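Local coordinates for protein Amuc_1100 (Akkermansia muciniphila, PDB 6KNY) that is of unknown function but is probably anchored in the bacterial membrane by a transmembrane helix that this construct lacks, at residues A61-V66 with L273-Q278; C137-F142 with R183-K188. All coordinates share one frame; numbering follows the deposited sequence. Where two conformers were deposited one is given.

Contact 1 of 2, residues A61-V66 with L273-Q278; sequences ASSALV and LVHFNQ
Two buried hydrogen bonds, each between a side chain and the backbone, fasten the connection between helices 51-55 and 70-91 to the end of strand 265-276, an antiparallel member of the mixed sheet; S63 supplies the acceptor in both. A61 to S63 have helical backbone angles, and S63 presents both OG and O to the strand. H275 reaches out with CG anti to the backbone N (chi1 -179°), bringing NE2 2.6 Å from S63 O. This short bond uses a lone pair in the carbonyl plane, yet it is bent at the hydrogen (141°), and the oxygen lies 24° out of the ring plane. The other nitrogen, H275 ND1, donates at 2.8 Å to N277 OD1, almost within that plane, so the imidazole is gripped at both nitrogens and its rotation is fixed. With a carbonyl oxygen at each nitrogen, the ring is probably protonated at both and may carry a positive charge. S63 OG accepts a hydrogen bond from F276 N at 3.1 Å and lies at the edge of the phenyl ring, while S63 CB packs 3.5 Å from H275 CD2. L65 crosses the imidazole obliquely, its CD2 3.5 Å from H275 NE2. An alanine in place of H275 would lose both ring bonds and the ring atoms that L65 touches, and would probably loosen the turn from the strand. F122 of helix 117-134 meets the H275 ring edge-to-face and also touches L65; strand 170-181 pairs alongside H275 through T171, and Y56 and F59 pack on F276.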
# COMPACT_ATOMS: atom_id res chain seq x y z
N ALA A 61 -10.11 -10.03 8.82
CA ALA A 61 -11.16 -9.06 9.15
C ALA A 61 -11.07 -7.82 8.27
O ALA A 61 -12.10 -7.28 7.84
CB ALA A 61 -11.08 -8.66 10.63
N SER A 62 -9.86 -7.35 8.00
CA SER A 62 -9.70 -6.13 7.21
C SER A 62 -10.10 -6.30 5.75
O SER A 62 -10.26 -5.28 5.07
CB SER A 62 -8.25 -5.64 7.32
OG SER A 62 -7.36 -6.44 6.54
N SER A 63 -10.30 -7.53 5.25
CA SER A 63 -10.75 -7.72 3.87
C SER A 63 -12.25 -7.53 3.66
O SER A 63 -12.69 -7.50 2.50
CB SER A 63 -10.37 -9.12 3.33
OG SER A 63 -8.96 -9.23 3.14
N ALA A 64 -13.06 -7.41 4.73
CA ALA A 64 -14.48 -7.14 4.52
C ALA A 64 -14.65 -5.83 3.77
O ALA A 64 -14.21 -4.78 4.23
CB ALA A 64 -15.23 -7.09 5.85
N LEU A 65 -15.29 -5.90 2.60
CA LEU A 65 -15.57 -4.73 1.78
C LEU A 65 -16.88 -4.08 2.23
O LEU A 65 -17.90 -4.78 2.40
CB LEU A 65 -15.65 -5.12 0.31
CG LEU A 65 -14.38 -5.78 -0.27
CD1 LEU A 65 -14.49 -6.10 -1.75
CD2 LEU A 65 -13.13 -4.95 -0.01
N VAL A 66 -16.85 -2.76 2.42
CA VAL A 66 -17.99 -2.05 3.02
C VAL A 66 -18.48 -1.00 2.02
O VAL A 66 -17.74 -0.62 1.11
CB VAL A 66 -17.60 -1.42 4.37
CG1 VAL A 66 -17.20 -2.49 5.35
CG2 VAL A 66 -16.50 -0.40 4.20
N LEU A 273 -0.72 -7.38 -2.44
CA LEU A 273 -1.63 -7.31 -1.30
C LEU A 273 -2.66 -8.42 -1.44
O LEU A 273 -3.31 -8.54 -2.48
CB LEU A 273 -2.32 -5.94 -1.28
CG LEU A 273 -3.47 -5.71 -0.29
CD1 LEU A 273 -2.98 -5.82 1.16
CD2 LEU A 273 -4.17 -4.36 -0.58
N VAL A 274 -2.82 -9.24 -0.41
CA VAL A 274 -3.69 -10.40 -0.48
C VAL A 274 -5.06 -10.01 0.06
O VAL A 274 -5.20 -9.72 1.25
CB VAL A 274 -3.08 -11.58 0.29
CG1 VAL A 274 -4.02 -12.79 0.27
CG2 VAL A 274 -1.70 -11.93 -0.31
N HIS A 275 -6.07 -9.97 -0.82
CA HIS A 275 -7.45 -9.75 -0.38
C HIS A 275 -8.15 -11.10 -0.24
O HIS A 275 -8.38 -11.80 -1.23
CB HIS A 275 -8.25 -8.86 -1.33
CG HIS A 275 -9.65 -8.63 -0.84
ND1 HIS A 275 -10.73 -9.36 -1.28
CD2 HIS A 275 -10.13 -7.80 0.12
CE1 HIS A 275 -11.82 -8.97 -0.64
NE2 HIS A 275 -11.48 -8.01 0.20
N PHE A 276 -8.54 -11.44 0.99
CA PHE A 276 -9.29 -12.67 1.27
C PHE A 276 -10.76 -12.48 0.91
O PHE A 276 -11.39 -11.51 1.35
CB PHE A 276 -9.13 -13.06 2.73
CG PHE A 276 -7.72 -13.43 3.07
CD1 PHE A 276 -7.25 -14.73 2.86
CD2 PHE A 276 -6.84 -12.48 3.56
CE1 PHE A 276 -5.92 -15.06 3.13
CE2 PHE A 276 -5.51 -12.80 3.82
CZ PHE A 276 -5.05 -14.09 3.60
N ASN A 277 -11.29 -13.38 0.09
CA ASN A 277 -12.56 -13.13 -0.58
C ASN A 277 -13.76 -13.71 0.16
O ASN A 277 -14.78 -13.03 0.29
CB ASN A 277 -12.51 -13.68 -2.01
CG ASN A 277 -11.65 -12.82 -2.92
OD1 ASN A 277 -11.50 -11.61 -2.68
ND2 ASN A 277 -11.06 -13.44 -3.95
N GLN A 278 -13.66 -14.94 0.64
CA GLN A 278 -14.84 -15.55 1.26
C GLN A 278 -14.40 -16.52 2.35
O GLN A 278 -14.71 -17.71 2.31
CB GLN A 278 -15.73 -16.22 0.19
CG GLN A 278 -15.17 -17.47 -0.49
CD GLN A 278 -14.57 -17.21 -1.86
OE1 GLN A 278 -14.82 -16.18 -2.49
NE2 GLN A 278 -13.76 -18.16 -2.34

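Contact 2 of 2, residues C137-F142 with R183-K188; sequences CGLSKF and RESVLK
A classic beta bulge, with S140 and K141 set opposite the single residue Q180, lies near strand 141-146, and the loop just before it packs against the first turns of helix 183-194. No hydrogen bond joins the two segments; close fit holds them. The tight part centres on S185, whose CB comes up against two successive carbonyl oxygens, 3.1 Å from C137 O and 3.2 Å from G138 O. Its CA-H also makes a bent contact with C137 O. Beside it the buried C137 sets CB 3.8 Å from K188 CB and SG 3.5 Å from K188 O. L139, with CG anti to its carbonyl carbon, brings CD2 3.6 Å from S185 OG and into looser apolar contact with V186 CG2. Behind these, L139 leans on F179, and V186 rests on V265 and V267, so the helix start is seated over the sheet. The solvent side is slacker. G138 has a positive phi (85°), where a CB would crowd the preceding carbonyl oxygen and approach S185. K188 runs extended beyond CG along this exposed flank, its CD 3.8 Å from C137 O, whereas S185 OG donates to D182 O, just before the helix.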
# COMPACT_ATOMS: atom_id res chain seq x y z
N CYS A 137 10.51 4.78 9.40
CA CYS A 137 11.73 3.98 9.40
C CYS A 137 13.00 4.79 9.19
O CYS A 137 14.09 4.21 9.20
CB CYS A 137 11.64 2.88 8.34
SG CYS A 137 10.37 1.65 8.75
N GLY A 138 12.91 6.11 9.03
CA GLY A 138 14.11 6.91 8.85
C GLY A 138 14.62 6.97 7.43
O GLY A 138 15.81 7.24 7.20
N LEU A 139 13.75 6.71 6.45
CA LEU A 139 14.14 6.78 5.05
C LEU A 139 14.39 8.22 4.65
O LEU A 139 13.97 9.16 5.32
CB LEU A 139 13.04 6.20 4.16
CG LEU A 139 12.69 4.73 4.38
CD1 LEU A 139 11.37 4.39 3.71
CD2 LEU A 139 13.83 3.82 3.89
N SER A 140 15.04 8.42 3.50
CA SER A 140 15.29 9.78 3.06
C SER A 140 14.37 10.22 1.93
O SER A 140 14.15 11.43 1.77
CB SER A 140 16.75 9.94 2.63
OG SER A 140 16.97 9.25 1.42
N LYS A 141 13.86 9.30 1.11
CA LYS A 141 12.97 9.66 0.02
C LYS A 141 12.02 8.51 -0.28
O LYS A 141 12.41 7.35 -0.23
CB LYS A 141 13.72 10.00 -1.28
CG LYS A 141 15.11 10.60 -1.12
CD LYS A 141 15.68 11.03 -2.44
CE LYS A 141 17.03 11.69 -2.24
NZ LYS A 141 17.67 12.09 -3.52
N PHE A 142 10.77 8.87 -0.59
CA PHE A 142 9.85 8.00 -1.31
C PHE A 142 9.97 8.37 -2.79
O PHE A 142 9.80 9.54 -3.16
CB PHE A 142 8.41 8.18 -0.84
CG PHE A 142 8.13 7.62 0.52
CD1 PHE A 142 8.11 6.25 0.73
CD2 PHE A 142 7.86 8.46 1.60
CE1 PHE A 142 7.84 5.72 2.00
CE2 PHE A 142 7.58 7.95 2.86
CZ PHE A 142 7.57 6.58 3.06
N ARG A 183 21.47 2.32 5.08
CA ARG A 183 21.30 0.87 5.21
C ARG A 183 20.38 0.52 6.36
O ARG A 183 19.55 -0.41 6.26
CB ARG A 183 22.67 0.19 5.38
N GLU A 184 20.45 1.28 7.46
CA GLU A 184 19.66 0.96 8.64
C GLU A 184 18.17 1.21 8.40
O GLU A 184 17.33 0.42 8.83
CB GLU A 184 20.15 1.77 9.84
N SER A 185 17.83 2.31 7.71
CA SER A 185 16.41 2.60 7.47
C SER A 185 15.80 1.61 6.48
O SER A 185 14.61 1.28 6.59
CB SER A 185 16.24 4.03 6.95
OG SER A 185 16.94 4.23 5.74
N VAL A 186 16.59 1.10 5.55
CA VAL A 186 16.07 0.15 4.58
C VAL A 186 15.75 -1.18 5.25
O VAL A 186 14.70 -1.79 5.00
CB VAL A 186 17.06 -0.00 3.42
CG1 VAL A 186 16.78 -1.28 2.66
CG2 VAL A 186 16.98 1.23 2.53
N LEU A 187 16.62 -1.64 6.15
CA LEU A 187 16.33 -2.85 6.93
C LEU A 187 15.07 -2.68 7.76
O LEU A 187 14.24 -3.60 7.83
CB LEU A 187 17.52 -3.22 7.82
CG LEU A 187 18.87 -3.48 7.13
CD1 LEU A 187 20.02 -3.42 8.12
CD2 LEU A 187 18.90 -4.82 6.38
N LYS A 188 14.88 -1.51 8.38
CA LYS A 188 13.63 -1.27 9.12
C LYS A 188 12.43 -1.25 8.18
O LYS A 188 11.35 -1.71 8.55
CB LYS A 188 13.68 0.05 9.88
CG LYS A 188 14.74 0.17 10.96
CD LYS A 188 14.52 1.47 11.74
CE LYS A 188 15.78 1.92 12.45
NZ LYS A 188 15.86 3.41 12.65

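Overall arrangement
From the N terminus the chain passes helix 51-55 and reaches 61-66, the first half of contact 1, whose partner arrives only at the end of strand 265-276, some 200 residues on. Within that long span lie helices 70-91 and 117-134, after which 137-142 begins contact 2. Its loop, closed at 183-188, is much shorter and takes in the rest of strand 141-146 and strand 170-181; it lies wholly within the larger one, and the two do not cross. Contact 1 ties the N-terminal loop to the sheet's C-terminal strand, contact 2 the loop entering strand 141-146 to helix 183-194. Their centres are 29 Å apart, on opposite sides of the chain's centre, yet both reach the same mixed sheet.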